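Long-range contact in C2 domain protein (Scophthalmus maximus, PDB 3W56), which binds calcium ions through its C2 domain and probably attaches to phospholipid membranes: residues R104-H113 with L123-V131. Residues are numbered along the deposited sequence; the frame is centred on the assembly and turned at random.
Sequences RQIKVGTHEH and LHYMYTLSV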
ATOM      1  N   ARG A 104      -2.849  -1.566   9.949  1.00 19.59           N
ATOM      2  CA  ARG A 104      -2.018  -0.965  10.969  1.00 24.56           C
ATOM      3  C   ARG A 104      -2.685   0.285  11.554  1.00 23.85           C
ATOM      4  O   ARG A 104      -3.164   1.122  10.808  1.00 19.66           O
ATOM      5  CB  ARG A 104      -0.708  -0.569  10.317  1.00 24.27           C
ATOM      6  CG  ARG A 104       0.140   0.278  11.149  1.00 24.72           C
ATOM      7  CD  ARG A 104       1.463   0.380  10.508  1.00 23.05           C
ATOM      8  NE  ARG A 104       2.088  -0.905  10.219  1.00 21.72           N
ATOM      9  CZ  ARG A 104       2.569  -1.744  11.155  1.00 29.84           C
ATOM     10  NH1 ARG A 104       2.491  -1.431  12.450  1.00 25.91           N
ATOM     11  NH2 ARG A 104       3.150  -2.899  10.796  1.00 22.53           N
ATOM     12  N   GLN A 105      -2.658   0.434  12.871  1.00 23.93           N
ATOM     13  CA  GLN A 105      -3.151   1.675  13.456  1.00 27.71           C
ATOM     14  C   GLN A 105      -2.082   2.735  13.296  1.00 23.63           C
ATOM     15  O   GLN A 105      -0.923   2.527  13.655  1.00 22.84           O
ATOM     16  CB  GLN A 105      -3.484   1.494  14.924  1.00 29.16           C
ATOM     17  CG  GLN A 105      -4.976   1.259  15.215  1.00 31.60           C
ATOM     18  CD  GLN A 105      -5.229   0.860  16.666  1.00 34.71           C
ATOM     19  OE1 GLN A 105      -4.294   0.449  17.402  1.00 43.80           O
ATOM     20  NE2 GLN A 105      -6.479   0.988  17.101  1.00 33.30           N
ATOM     21  N   ILE A 106      -2.462   3.894  12.748  1.00 16.48           N
ATOM     22  CA  ILE A 106      -1.463   4.918  12.521  1.00 16.57           C
ATOM     23  C   ILE A 106      -1.207   5.786  13.761  1.00 18.75           C
ATOM     24  O   ILE A 106      -2.119   6.084  14.540  1.00 20.54           O
ATOM     25  CB  ILE A 106      -1.845   5.782  11.333  1.00 12.50           C
ATOM     26  CG1 ILE A 106      -3.213   6.420  11.635  1.00 18.48           C
ATOM     27  CG2 ILE A 106      -1.976   4.911  10.114  1.00 16.96           C
ATOM     28  CD1 ILE A 106      -3.610   7.534  10.643  1.00 16.52           C
ATOM     29  N   LYS A 107       0.054   6.136  13.930  1.00 16.96           N
ATOM     30  CA  LYS A 107       0.583   6.827  15.091  1.00 17.44           C
ATOM     31  C   LYS A 107       1.279   8.080  14.615  1.00 23.25           C
ATOM     32  O   LYS A 107       1.880   8.098  13.524  1.00 20.42           O
ATOM     33  CB  LYS A 107       1.564   5.940  15.831  1.00 25.11           C
ATOM     34  CG  LYS A 107       0.970   4.611  16.137  1.00 22.83           C
ATOM     35  CD  LYS A 107      -0.085   4.687  17.217  1.00 23.39           C
ATOM     36  CE  LYS A 107      -0.886   3.380  17.151  1.00 31.76           C
ATOM     37  NZ  LYS A 107      -1.324   2.878  18.492  1.00 30.03           N
ATOM     38  N   VAL A 108       1.194   9.141  15.405  1.00 21.36           N
ATOM     39  CA  VAL A 108       1.867  10.386  15.010  1.00 22.42           C
ATOM     40  C   VAL A 108       3.351  10.094  14.720  1.00 19.63           C
ATOM     41  O   VAL A 108       3.956   9.211  15.325  1.00 23.15           O
ATOM     42  CB  VAL A 108       1.763  11.477  16.107  1.00 30.47           C
ATOM     43  CG1 VAL A 108       2.354  12.794  15.623  1.00 34.69           C
ATOM     44  CG2 VAL A 108       0.309  11.671  16.500  1.00 28.73           C
ATOM     45  N   GLY A 109       3.920  10.856  13.797  1.00 20.15           N
ATOM     46  CA  GLY A 109       5.317  10.700  13.440  1.00 20.62           C
ATOM     47  C   GLY A 109       5.565  10.015  12.110  1.00 22.79           C
ATOM     48  O   GLY A 109       4.655   9.794  11.316  1.00 15.18           O
ATOM     49  N   THR A 110       6.822   9.669  11.869  1.00 26.24           N
ATOM     50  CA  THR A 110       7.200   9.052  10.606  1.00 18.11           C
ATOM     51  C   THR A 110       7.642   7.615  10.887  1.00 17.78           C
ATOM     52  O   THR A 110       8.431   7.354  11.811  1.00 20.75           O
ATOM     53  CB  THR A 110       8.283   9.872   9.907  1.00 17.08           C
ATOM     54  OG1 THR A 110       7.708  11.112   9.492  1.00 20.66           O
ATOM     55  CG2 THR A 110       8.809   9.159   8.645  1.00 15.18           C
ATOM     56  N   HIS A 111       7.128   6.675  10.095  1.00 15.05           N
ATOM     57  CA  HIS A 111       7.304   5.220  10.408  1.00 13.44           C
ATOM     58  C   HIS A 111       7.644   4.462   9.139  1.00 14.85           C
ATOM     59  O   HIS A 111       7.081   4.747   8.078  1.00 15.48           O
ATOM     60  CB  HIS A 111       6.000   4.659  11.009  1.00 18.30           C
ATOM     61  CG  HIS A 111       5.566   5.423  12.211  1.00 22.21           C
ATOM     62  ND1 HIS A 111       6.129   5.219  13.460  1.00 22.69           N
ATOM     63  CD2 HIS A 111       4.730   6.480  12.337  1.00 18.28           C
ATOM     64  CE1 HIS A 111       5.616   6.091  14.311  1.00 26.86           C
ATOM     65  NE2 HIS A 111       4.767   6.865  13.653  1.00 25.45           N
ATOM     66  N   GLU A 112       8.585   3.522   9.226  1.00 15.14           N
ATOM     67  CA  GLU A 112       8.856   2.602   8.139  1.00 15.87           C
ATOM     68  C   GLU A 112       8.314   1.258   8.539  1.00 11.22           C
ATOM     69  O   GLU A 112       8.528   0.762   9.687  1.00 15.65           O
ATOM     70  CB  GLU A 112      10.348   2.478   7.858  1.00 14.27           C
ATOM     71  CG  GLU A 112      11.040   3.787   7.580  1.00 16.92           C
ATOM     72  CD  GLU A 112      12.557   3.631   7.650  1.00 21.49           C
ATOM     73  OE1 GLU A 112      13.068   2.690   6.988  1.00 23.84           O
ATOM     74  OE2 GLU A 112      13.214   4.406   8.380  1.00 22.75           O
ATOM     75  N   HIS A 113       7.627   0.624   7.607  1.00  9.19           N
ATOM     76  CA  HIS A 113       7.010  -0.671   7.867  1.00 12.78           C
ATOM     77  C   HIS A 113       7.128  -1.686   6.760  1.00 13.45           C
ATOM     78  O   HIS A 113       7.396  -1.370   5.601  1.00 11.13           O
ATOM     79  CB  HIS A 113       5.499  -0.508   8.215  1.00 11.56           C
ATOM     80  CG  HIS A 113       5.251   0.158   9.538  1.00 11.01           C
ATOM     81  ND1 HIS A 113       5.571  -0.462  10.737  1.00 16.69           N
ATOM     82  CD2 HIS A 113       4.726   1.368   9.865  1.00 12.99           C
ATOM     83  CE1 HIS A 113       5.272   0.355  11.734  1.00 21.33           C
ATOM     84  NE2 HIS A 113       4.754   1.470  11.231  1.00 16.93           N
ATOM     85  N   LEU A 123       5.799  -5.988   0.988  1.00  8.45           N
ATOM     86  CA  LEU A 123       5.552  -4.589   0.586  1.00  6.87           C
ATOM     87  C   LEU A 123       6.199  -3.761   1.706  1.00 10.56           C
ATOM     88  O   LEU A 123       5.902  -3.946   2.926  1.00 12.70           O
ATOM     89  CB  LEU A 123       4.045  -4.323   0.648  1.00 11.09           C
ATOM     90  CG  LEU A 123       3.632  -2.843   0.499  1.00  8.66           C
ATOM     91  CD1 LEU A 123       3.885  -2.180  -0.916  1.00 10.15           C
ATOM     92  CD2 LEU A 123       2.090  -2.706   0.850  1.00 11.50           C
ATOM     93  N   HIS A 124       7.047  -2.797   1.337  1.00  9.19           N
ATOM     94  CA  HIS A 124       7.638  -1.871   2.286  1.00  6.54           C
ATOM     95  C   HIS A 124       7.041  -0.508   2.028  1.00  8.97           C
ATOM     96  O   HIS A 124       6.705  -0.210   0.892  1.00  9.07           O
ATOM     97  CB  HIS A 124       9.161  -1.764   2.060  1.00  9.91           C
ATOM     98  CG  HIS A 124       9.877  -3.080   2.081  1.00 11.63           C
ATOM     99  ND1 HIS A 124      10.145  -3.728   3.260  1.00 13.66           N
ATOM    100  CD2 HIS A 124      10.381  -3.858   1.090  1.00 13.33           C
ATOM    101  CE1 HIS A 124      10.763  -4.874   3.006  1.00 14.73           C
ATOM    102  NE2 HIS A 124      10.930  -4.978   1.702  1.00 15.69           N
ATOM    103  N   TYR A 125       6.833   0.244   3.073  1.00 12.44           N
ATOM    104  CA  TYR A 125       6.184   1.557   2.904  1.00  7.60           C
ATOM    105  C   TYR A 125       6.541   2.421   4.075  1.00 10.05           C
ATOM    106  O   TYR A 125       7.038   1.977   5.131  1.00 11.58           O
ATOM    107  CB  TYR A 125       4.673   1.374   2.791  1.00  7.40           C
ATOM    108  CG  TYR A 125       4.016   0.790   4.034  1.00  9.96           C
ATOM    109  CD1 TYR A 125       3.397   1.660   4.979  1.00 14.33           C
ATOM    110  CD2 TYR A 125       3.977  -0.586   4.266  1.00 15.85           C
ATOM    111  CE1 TYR A 125       2.742   1.169   6.080  1.00 13.99           C
ATOM    112  CE2 TYR A 125       3.312  -1.111   5.418  1.00 13.12           C
ATOM    113  CZ  TYR A 125       2.700  -0.206   6.323  1.00 14.22           C
ATOM    114  OH  TYR A 125       2.014  -0.654   7.453  1.00 18.46           O
ATOM    115  N   MET A 126       6.271   3.705   3.921  1.00  6.73           N
ATOM    116  CA  MET A 126       6.514   4.654   4.958  1.00  7.82           C
ATOM    117  C   MET A 126       5.219   5.422   5.100  1.00  9.45           C
ATOM    118  O   MET A 126       4.443   5.562   4.145  1.00 11.40           O
ATOM    119  CB  MET A 126       7.644   5.632   4.617  1.00 16.34           C
ATOM    120  CG  MET A 126       8.949   4.929   4.728  1.00 18.27           C
ATOM    121  SD  MET A 126      10.277   6.106   4.529  1.00 15.91           S
ATOM    122  CE  MET A 126      10.022   7.204   5.938  1.00 18.06           C
ATOM    123  N   TYR A 127       5.007   5.906   6.304  1.00 10.35           N
ATOM    124  CA  TYR A 127       3.965   6.951   6.413  1.00 12.26           C
ATOM    125  C   TYR A 127       4.348   7.962   7.419  1.00  9.90           C
ATOM    126  O   TYR A 127       5.117   7.717   8.347  1.00 11.99           O
ATOM    127  CB  TYR A 127       2.573   6.336   6.713  1.00 12.52           C
ATOM    128  CG  TYR A 127       2.397   5.953   8.156  1.00  8.67           C
ATOM    129  CD1 TYR A 127       1.928   6.881   9.101  1.00 10.19           C
ATOM    130  CD2 TYR A 127       2.706   4.664   8.591  1.00 10.78           C
ATOM    131  CE1 TYR A 127       1.771   6.490  10.461  1.00 13.40           C
ATOM    132  CE2 TYR A 127       2.548   4.277   9.901  1.00 15.59           C
ATOM    133  CZ  TYR A 127       2.085   5.203  10.831  1.00 14.98           C
ATOM    134  OH  TYR A 127       1.966   4.757  12.141  1.00 17.06           O
ATOM    135  N   THR A 128       3.819   9.165   7.226  1.00 14.57           N
ATOM    136  CA  THR A 128       3.958  10.264   8.174  1.00 13.11           C
ATOM    137  C   THR A 128       2.559  10.745   8.606  1.00 14.24           C
ATOM    138  O   THR A 128       1.730  11.063   7.744  1.00 15.88           O
ATOM    139  CB  THR A 128       4.758  11.424   7.545  1.00 17.49           C
ATOM    140  OG1 THR A 128       6.141  11.017   7.416  1.00 18.88           O
ATOM    141  CG2 THR A 128       4.738  12.631   8.472  1.00 17.65           C
ATOM    142  N   LEU A 129       2.294  10.747   9.917  1.00 16.49           N
ATOM    143  CA  LEU A 129       1.077  11.353  10.445  1.00 21.63           C
ATOM    144  C   LEU A 129       1.476  12.604  11.227  1.00 14.37           C
ATOM    145  O   LEU A 129       2.238  12.556  12.211  1.00 18.76           O
ATOM    146  CB  LEU A 129       0.315  10.373  11.323  1.00 20.00           C
ATOM    147  CG  LEU A 129      -1.024  10.882  11.898  1.00 15.12           C
ATOM    148  CD1 LEU A 129      -2.064  11.052  10.842  1.00 21.42           C
ATOM    149  CD2 LEU A 129      -1.419   9.797  12.894  1.00 18.05           C
ATOM    150  N   SER A 130       0.949  13.729  10.753  1.00 26.18           N
ATOM    151  CA  SER A 130       1.425  15.015  11.193  1.00 26.13           C
ATOM    152  C   SER A 130       0.247  15.949  11.453  1.00 30.50           C
ATOM    153  O   SER A 130      -0.854  15.786  10.888  1.00 29.90           O
ATOM    154  CB  SER A 130       2.289  15.639  10.089  1.00 25.74           C
ATOM    155  OG  SER A 130       1.494  15.781   8.916  1.00 30.08           O
ATOM    156  N   VAL A 131       0.537  16.936  12.298  1.00 41.28           N
ATOM    157  CA  VAL A 131      -0.311  18.098  12.591  1.00 47.02           C
ATOM    158  C   VAL A 131      -1.126  17.817  13.841  1.00 46.84           C
ATOM    159  O   VAL A 131      -0.545  17.631  14.916  1.00 57.89           O
ATOM    160  CB  VAL A 131      -1.182  18.583  11.391  1.00 49.89           C
ATOM    161  CG1 VAL A 131      -2.069  19.731  11.823  1.00 60.50           C
ATOM    162  CG2 VAL A 131      -0.306  19.016  10.219  1.00 37.45           C
TER
HETATM  163  O   HOH W   1       2.358  -3.475   7.766  1.00 14.72           O
HETATM  164  O   HOH W   2       3.434   2.917  13.115  1.00 15.94           O
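Tyr127 lays its ring against Ile106, His111 and the Lys107 backbone, its CG set between the backbone N and the carbonyl carbon (chi1 79°), which carries the phenol toward 104-113. Packing is dense here: CD2 of His111 lies 3.3 Å from CZ of Tyr127, the ring planes inclined at 33°, while Ile106 CG2 sits over one face of the phenol. Lys107 N donates to Tyr127 OH (3.0 Å, 157° at hydrogen). A phenylalanine in place of Tyr127 would probably leave the Lys107 amide without its hydroxyl acceptor. The neighbouring Tyr125 carries His113 CB over its ring, 3.8 Å from the centroid, a CH-pi contact. Its hydroxyl accepts from Arg104 NE at 2.8 Å, in the guanidinium plane, while His113 ND1 lies above the centre of that group. Six backbone bonds, paired at Gly109-Leu129, His111-Tyr127 and His113-Tyr125, define an antiparallel hairpin at the border of one sheet of the C2 beta-sandwich; Arg104 belongs to the outermost strand of the other, so the Arg104-Tyr125 bond links the two sheets. Beyond them, Ile106 CD1 meets Leu129 CD1 at 3.8 Å. The other face of the hairpin, bearing Thr110, Glu112, Met126 and Thr128, is the solvent side: Thr110 and Glu112 are exposed, yet Thr110 OG1 and Thr128 OG1 share a 2.6 Å hydrogen bond, the latter also bonding Tyr27 OH, and Met126 CE reaches Thr110 CG2 at 3.6 Å.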